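Local coordinates for D-glycero-alpha-D-manno-heptose 7-phosphate kinase (Campylobacter jejuni subsp. jejuni, PDB 4N3O), which phosphorylates D-glycero-alpha-D-manno-heptose 7-phosphate at C-1 with ATP, an early step toward the GDP-heptose used for capsule polysaccharide, at residues 129-133 / 134-138; 284-287 / 288-292. All coordinates share one frame; numbering follows the deposited sequence.

Contact 1: residues 129-133 / 134-138; sequences AFAEW and LNLPL
The last turn of helix 118-134 closes with L134 N bonded to F130 O at 2.8 Å, and the chain then turns away at N135, whose phi is positive, and comes back to the helix with a bond from L136 N to A131 O at 2.9 Å. That second bond lies in the carbonyl plane, on a lone pair of A131 O. Methyl CD2 of L134 sits over one face of the W133 six-membered ring, 3.9 Å from its centroid and 14° off the normal, a CH-pi contact. L134 CD1 runs alongside F130 and meets the ring at its edge, 4.1 Å from F130 CD1. The branch of L134 thus divides between two aromatic rings. Further on, L136 lays its side chain along the backbone of A131, with L136 CD1 3.7 Å from A131 CA. L138 CD1 touches A131 CB at 4.0 Å. Outside the contact, L134 and L136 pack on helix 82-96. One backbone bond closes the last turn, and a second, from L136 N to A131 O, ties the loop back to it. Leucine side chains add apolar contact on F130, A131 and W133. R341 takes up the carbonyls of E132 and W133, so polar groups at the helix end are satisfied by both the loop and a distant part of the chain.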
ATOM      1  N   ALA A 129       1.807  14.121 -16.784  1.00 37.09           N
ATOM      2  CA  ALA A 129       0.735  15.069 -16.573  1.00 38.41           C
ATOM      3  C   ALA A 129       0.548  15.940 -17.827  1.00 40.79           C
ATOM      4  O   ALA A 129      -0.571  16.160 -18.280  1.00 39.22           O
ATOM      5  CB  ALA A 129       1.042  15.931 -15.367  1.00 40.30           C
ATOM      6  N   PHE A 130       1.655  16.422 -18.383  1.00 42.13           N
ATOM      7  CA  PHE A 130       1.613  17.241 -19.602  1.00 42.30           C
ATOM      8  C   PHE A 130       1.120  16.443 -20.803  1.00 42.57           C
ATOM      9  O   PHE A 130       0.343  16.939 -21.605  1.00 44.45           O
ATOM     10  CB  PHE A 130       3.003  17.832 -19.918  1.00 43.54           C
ATOM     11  CG  PHE A 130       3.369  19.007 -19.068  1.00 42.96           C
ATOM     12  CD1 PHE A 130       2.770  20.238 -19.291  1.00 44.58           C
ATOM     13  CD2 PHE A 130       4.321  18.901 -18.082  1.00 42.78           C
ATOM     14  CE1 PHE A 130       3.090  21.328 -18.515  1.00 45.72           C
ATOM     15  CE2 PHE A 130       4.657  19.991 -17.306  1.00 44.10           C
ATOM     16  CZ  PHE A 130       4.041  21.209 -17.522  1.00 45.75           C
ATOM     17  N   ALA A 131       1.590  15.206 -20.927  1.00 51.38           N
ATOM     18  CA  ALA A 131       1.197  14.342 -22.029  1.00 51.16           C
ATOM     19  C   ALA A 131      -0.316  14.078 -22.067  1.00 51.99           C
ATOM     20  O   ALA A 131      -0.932  14.128 -23.129  1.00 54.21           O
ATOM     21  CB  ALA A 131       1.963  13.029 -21.956  1.00 50.46           C
ATOM     22  N   GLU A 132      -0.876  13.807 -20.894  0.50 50.81           N
ATOM     23  CA  GLU A 132      -2.301  13.535 -20.719  0.50 52.43           C
ATOM     24  C   GLU A 132      -3.139  14.780 -20.995  0.50 53.32           C
ATOM     25  O   GLU A 132      -4.189  14.721 -21.640  0.50 56.19           O
ATOM     26  CB  GLU A 132      -2.541  13.116 -19.269  0.50 50.97           C
ATOM     27  CG  GLU A 132      -3.977  12.778 -18.906  0.50 52.63           C
ATOM     28  CD  GLU A 132      -4.406  11.418 -19.408  0.50 54.02           C
ATOM     29  OE1 GLU A 132      -3.939  11.007 -20.490  0.50 54.55           O
ATOM     30  OE2 GLU A 132      -5.214  10.768 -18.718  0.50 53.55           O
ATOM     31  N   TRP A 133      -2.655  15.902 -20.485  1.00 51.48           N
ATOM     32  CA  TRP A 133      -3.332  17.167 -20.608  1.00 51.68           C
ATOM     33  C   TRP A 133      -3.347  17.668 -22.059  1.00 53.30           C
ATOM     34  O   TRP A 133      -4.380  18.114 -22.571  1.00 54.06           O
ATOM     35  CB  TRP A 133      -2.656  18.205 -19.717  1.00 50.40           C
ATOM     36  CG  TRP A 133      -3.204  19.575 -19.912  1.00 52.37           C
ATOM     37  CD1 TRP A 133      -4.512  19.905 -20.107  1.00 54.39           C
ATOM     38  CD2 TRP A 133      -2.480  20.810 -19.849  1.00 53.32           C
ATOM     39  NE1 TRP A 133      -4.642  21.270 -20.222  1.00 58.57           N
ATOM     40  CE2 TRP A 133      -3.411  21.850 -20.061  1.00 55.89           C
ATOM     41  CE3 TRP A 133      -1.136  21.140 -19.648  1.00 52.25           C
ATOM     42  CZ2 TRP A 133      -3.043  23.197 -20.081  1.00 55.76           C
ATOM     43  CZ3 TRP A 133      -0.773  22.478 -19.662  1.00 53.26           C
ATOM     44  CH2 TRP A 133      -1.727  23.492 -19.878  1.00 54.52           C
ATOM     45  N   LEU A 134      -2.195  17.578 -22.711  1.00 51.19           N
ATOM     46  CA  LEU A 134      -2.030  18.081 -24.065  1.00 52.35           C
ATOM     47  C   LEU A 134      -2.234  17.027 -25.144  1.00 54.61           C
ATOM     48  O   LEU A 134      -2.078  17.331 -26.321  1.00 58.81           O
ATOM     49  CB  LEU A 134      -0.642  18.693 -24.183  1.00 51.91           C
ATOM     50  CG  LEU A 134      -0.386  19.803 -23.155  1.00 51.69           C
ATOM     51  CD1 LEU A 134       1.094  20.112 -23.026  1.00 50.60           C
ATOM     52  CD2 LEU A 134      -1.184  21.049 -23.526  1.00 55.31           C
ATOM     53  N   ASN A 135      -2.579  15.797 -24.748  1.00 53.86           N
ATOM     54  CA  ASN A 135      -2.845  14.702 -25.698  1.00 55.72           C
ATOM     55  C   ASN A 135      -1.641  14.422 -26.593  1.00 56.51           C
ATOM     56  O   ASN A 135      -1.780  14.177 -27.785  1.00 60.47           O
ATOM     57  CB  ASN A 135      -4.068  15.040 -26.559  1.00 58.74           C
ATOM     58  CG  ASN A 135      -4.617  13.831 -27.332  1.00 63.15           C
ATOM     59  OD1 ASN A 135      -4.435  12.674 -26.932  1.00 61.87           O
ATOM     60  ND2 ASN A 135      -5.326  14.106 -28.432  1.00 66.23           N
ATOM     61  N   LEU A 136      -0.453  14.463 -26.014  1.00 53.71           N
ATOM     62  CA  LEU A 136       0.761  14.239 -26.783  1.00 54.71           C
ATOM     63  C   LEU A 136       0.867  12.784 -27.196  1.00 56.74           C
ATOM     64  O   LEU A 136       0.493  11.906 -26.434  1.00 54.57           O
ATOM     65  CB  LEU A 136       1.973  14.619 -25.937  1.00 51.68           C
ATOM     66  CG  LEU A 136       1.975  16.033 -25.362  1.00 49.28           C
ATOM     67  CD1 LEU A 136       3.232  16.242 -24.535  1.00 46.82           C
ATOM     68  CD2 LEU A 136       1.879  17.062 -26.476  1.00 51.81           C
ATOM     69  N   PRO A 137       1.382  12.519 -28.407  1.00 62.36           N
ATOM     70  CA  PRO A 137       1.528  11.133 -28.846  1.00 65.92           C
ATOM     71  C   PRO A 137       2.741  10.492 -28.156  1.00 64.99           C
ATOM     72  O   PRO A 137       3.805  10.361 -28.757  1.00 66.92           O
ATOM     73  CB  PRO A 137       1.740  11.273 -30.363  1.00 70.18           C
ATOM     74  CG  PRO A 137       2.393  12.608 -30.538  1.00 68.14           C
ATOM     75  CD  PRO A 137       1.869  13.479 -29.420  1.00 64.93           C
ATOM     76  N   LEU A 138       2.565  10.093 -26.898  1.00 65.58           N
ATOM     77  CA  LEU A 138       3.660   9.538 -26.092  1.00 63.13           C
ATOM     78  C   LEU A 138       3.355   8.245 -25.356  1.00 60.70           C
ATOM     79  O   LEU A 138       2.635   8.243 -24.368  1.00 60.98           O
ATOM     80  CB  LEU A 138       4.102  10.569 -25.044  1.00 60.29           C
ATOM     81  CG  LEU A 138       4.800  11.838 -25.540  1.00 58.31           C
ATOM     82  CD1 LEU A 138       5.083  12.777 -24.372  1.00 54.88           C
ATOM     83  CD2 LEU A 138       6.085  11.478 -26.258  1.00 58.50           C
TER

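Contact 2: residues 284-287 / 288-292; sequences LAID and NGAYS
N288 turns its CG beside its own backbone N (chi1 -77°), and with chi2 at -75° this swings the amide back over L284. N288 ND2 then donates to L284 O at 2.8 Å, with an N-H...O angle of 156°. The donor is tilted from the carbonyl plane. The backbone N of N288 also leans on L284 O, but only weakly, so the side chain gives this carbonyl its stronger bond. The same backbone N-H is shared with A285 O, again in a weak bond. L284 passes across the amide, with L284 CD2 3.9 Å from N288 ND2.

I286 folds its longer branch back through both torsions, and I286 CD1 comes to 3.5 Å from A290 O. A290 O also receives a CA-H...O contact from I286 CA at 3.3 Å. A water donates to both I286 O and A290 O. It bridges two acceptors that cannot bond to each other directly.

The methyl of A290 points back at the helix, and A290 CB meets A285 CB at 4.0 Å. Beyond the contact, L316 and F306 pack against both alanines, on the buried side of the turn.

A290 N bonds to A285 O at 2.9 Å, and G289 N reaches I286 O in a weak, long bond of 3.4 Å. G289 has positive phi, a conformation in which a CB would press on the carbonyl oxygen of N288. It is the C-prime residue of a Schellman motif, which ends helix 276-287. Within the C-terminal GHMP kinase region, this motif turns the chain directly into strand 290-296, an outermost strand of the four-stranded antiparallel sheet within this chain.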
ATOM      1  N   LEU A 284      20.301  -5.059  16.104  1.00 52.41           N
ATOM      2  CA  LEU A 284      19.000  -5.084  16.757  1.00 53.23           C
ATOM      3  C   LEU A 284      17.953  -5.817  15.918  1.00 49.65           C
ATOM      4  O   LEU A 284      17.089  -6.499  16.452  1.00 54.00           O
ATOM      5  CB  LEU A 284      18.557  -3.649  17.064  1.00 56.65           C
ATOM      6  CG  LEU A 284      17.106  -3.346  17.471  1.00 58.23           C
ATOM      7  CD1 LEU A 284      16.980  -1.898  17.899  1.00 61.02           C
ATOM      8  CD2 LEU A 284      16.134  -3.602  16.341  1.00 56.93           C
ATOM      9  N   ALA A 285      18.060  -5.697  14.603  1.00 46.13           N
ATOM     10  CA  ALA A 285      17.105  -6.302  13.702  1.00 43.87           C
ATOM     11  C   ALA A 285      17.323  -7.805  13.610  1.00 44.38           C
ATOM     12  O   ALA A 285      16.364  -8.576  13.597  1.00 42.95           O
ATOM     13  CB  ALA A 285      17.189  -5.641  12.322  1.00 43.42           C
ATOM     14  N   ILE A 286      18.581  -8.219  13.523  1.00 46.56           N
ATOM     15  CA  ILE A 286      18.903  -9.628  13.466  1.00 48.16           C
ATOM     16  C   ILE A 286      18.515 -10.263  14.807  1.00 48.56           C
ATOM     17  O   ILE A 286      18.022 -11.372  14.854  1.00 51.96           O
ATOM     18  CB  ILE A 286      20.400  -9.865  13.200  1.00 51.52           C
ATOM     19  CG1 ILE A 286      20.840  -9.242  11.862  1.00 51.59           C
ATOM     20  CG2 ILE A 286      20.712 -11.358  13.208  1.00 52.34           C
ATOM     21  CD1 ILE A 286      20.236  -9.889  10.638  1.00 50.76           C
ATOM     22  N   ASP A 287      18.712  -9.539  15.896  1.00 47.90           N
ATOM     23  CA  ASP A 287      18.371 -10.078  17.207  1.00 49.57           C
ATOM     24  C   ASP A 287      16.882 -10.350  17.321  1.00 48.48           C
ATOM     25  O   ASP A 287      16.462 -11.279  17.999  1.00 46.24           O
ATOM     26  CB  ASP A 287      18.832  -9.128  18.331  1.00 52.26           C
ATOM     27  CG  ASP A 287      20.346  -9.229  18.624  1.00 54.71           C
ATOM     28  OD1 ASP A 287      20.996 -10.190  18.152  1.00 57.02           O
ATOM     29  OD2 ASP A 287      20.878  -8.352  19.347  1.00 56.17           O
ATOM     30  N   ASN A 288      16.094  -9.571  16.597  1.00 50.79           N
ATOM     31  CA  ASN A 288      14.643  -9.659  16.655  1.00 47.89           C
ATOM     32  C   ASN A 288      13.956 -10.365  15.508  1.00 45.62           C
ATOM     33  O   ASN A 288      12.781 -10.118  15.259  1.00 47.60           O
ATOM     34  CB  ASN A 288      14.073  -8.251  16.789  1.00 49.41           C
ATOM     35  CG  ASN A 288      14.207  -7.704  18.185  1.00 50.52           C
ATOM     36  OD1 ASN A 288      13.476  -8.106  19.081  1.00 54.94           O
ATOM     37  ND2 ASN A 288      15.089  -6.735  18.364  1.00 52.66           N
ATOM     38  N   GLY A 289      14.644 -11.238  14.798  1.00 46.07           N
ATOM     39  CA  GLY A 289      13.934 -11.960  13.743  1.00 49.30           C
ATOM     40  C   GLY A 289      14.416 -11.771  12.329  1.00 49.18           C
ATOM     41  O   GLY A 289      14.220 -12.654  11.496  1.00 55.81           O
ATOM     42  N   ALA A 290      15.028 -10.635  12.026  1.00 48.23           N
ATOM     43  CA  ALA A 290      15.559 -10.441  10.676  1.00 52.00           C
ATOM     44  C   ALA A 290      16.716 -11.418  10.478  1.00 54.39           C
ATOM     45  O   ALA A 290      17.410 -11.760  11.442  1.00 53.31           O
ATOM     46  CB  ALA A 290      16.035  -9.008  10.473  1.00 51.40           C
ATOM     47  N   TYR A 291      16.890 -11.897   9.251  1.00 58.78           N
ATOM     48  CA  TYR A 291      18.002 -12.803   8.931  1.00 64.17           C
ATOM     49  C   TYR A 291      18.845 -12.253   7.795  1.00 62.11           C
ATOM     50  O   TYR A 291      19.783 -12.896   7.338  1.00 59.42           O
ATOM     51  CB  TYR A 291      17.507 -14.220   8.595  1.00 70.11           C
ATOM     52  CG  TYR A 291      16.514 -14.332   7.456  1.00 74.74           C
ATOM     53  CD1 TYR A 291      16.937 -14.382   6.122  1.00 78.54           C
ATOM     54  CD2 TYR A 291      15.152 -14.439   7.712  1.00 77.18           C
ATOM     55  CE1 TYR A 291      16.025 -14.504   5.080  1.00 77.73           C
ATOM     56  CE2 TYR A 291      14.231 -14.561   6.680  1.00 83.78           C
ATOM     57  CZ  TYR A 291      14.668 -14.596   5.364  1.00 82.61           C
ATOM     58  OH  TYR A 291      13.732 -14.720   4.350  1.00 80.48           O
ATOM     59  N   SER A 292      18.528 -11.039   7.363  1.00 62.64           N
ATOM     60  CA  SER A 292      19.246 -10.423   6.255  1.00 66.43           C
ATOM     61  C   SER A 292      18.708  -9.012   6.037  1.00 63.26           C
ATOM     62  O   SER A 292      17.518  -8.764   6.215  1.00 57.62           O
ATOM     63  CB  SER A 292      19.067 -11.258   4.973  1.00 68.81           C
ATOM     64  OG  SER A 292      19.760 -10.696   3.880  1.00 74.34           O
TER
HETATM   65  O   HOH W   1      18.030 -13.677  13.467  1.00 57.85           O

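In the fold
Contact 1 comes first along the chain and closes well before contact 2 opens. Their centres are 47 Å apart, their nearest atoms about 36 Å, and they lie on opposite sides of the chain's centre. Each is the C-terminal end of a helix, but in a different region of this GHMP kinase. Residues 129-138 lie in the N-terminal GHMP kinase region and lead from helix 118-134 toward helix 140-153, beside the nine-stranded mixed sheet. Residues 284-292 lie in the C-terminal GHMP kinase region and lead from helix 276-287 into the four-stranded antiparallel sheet. Both lie away from the residues inferred, from related kinases, to bind ATP, magnesium and substrate, and they share no helix or sheet.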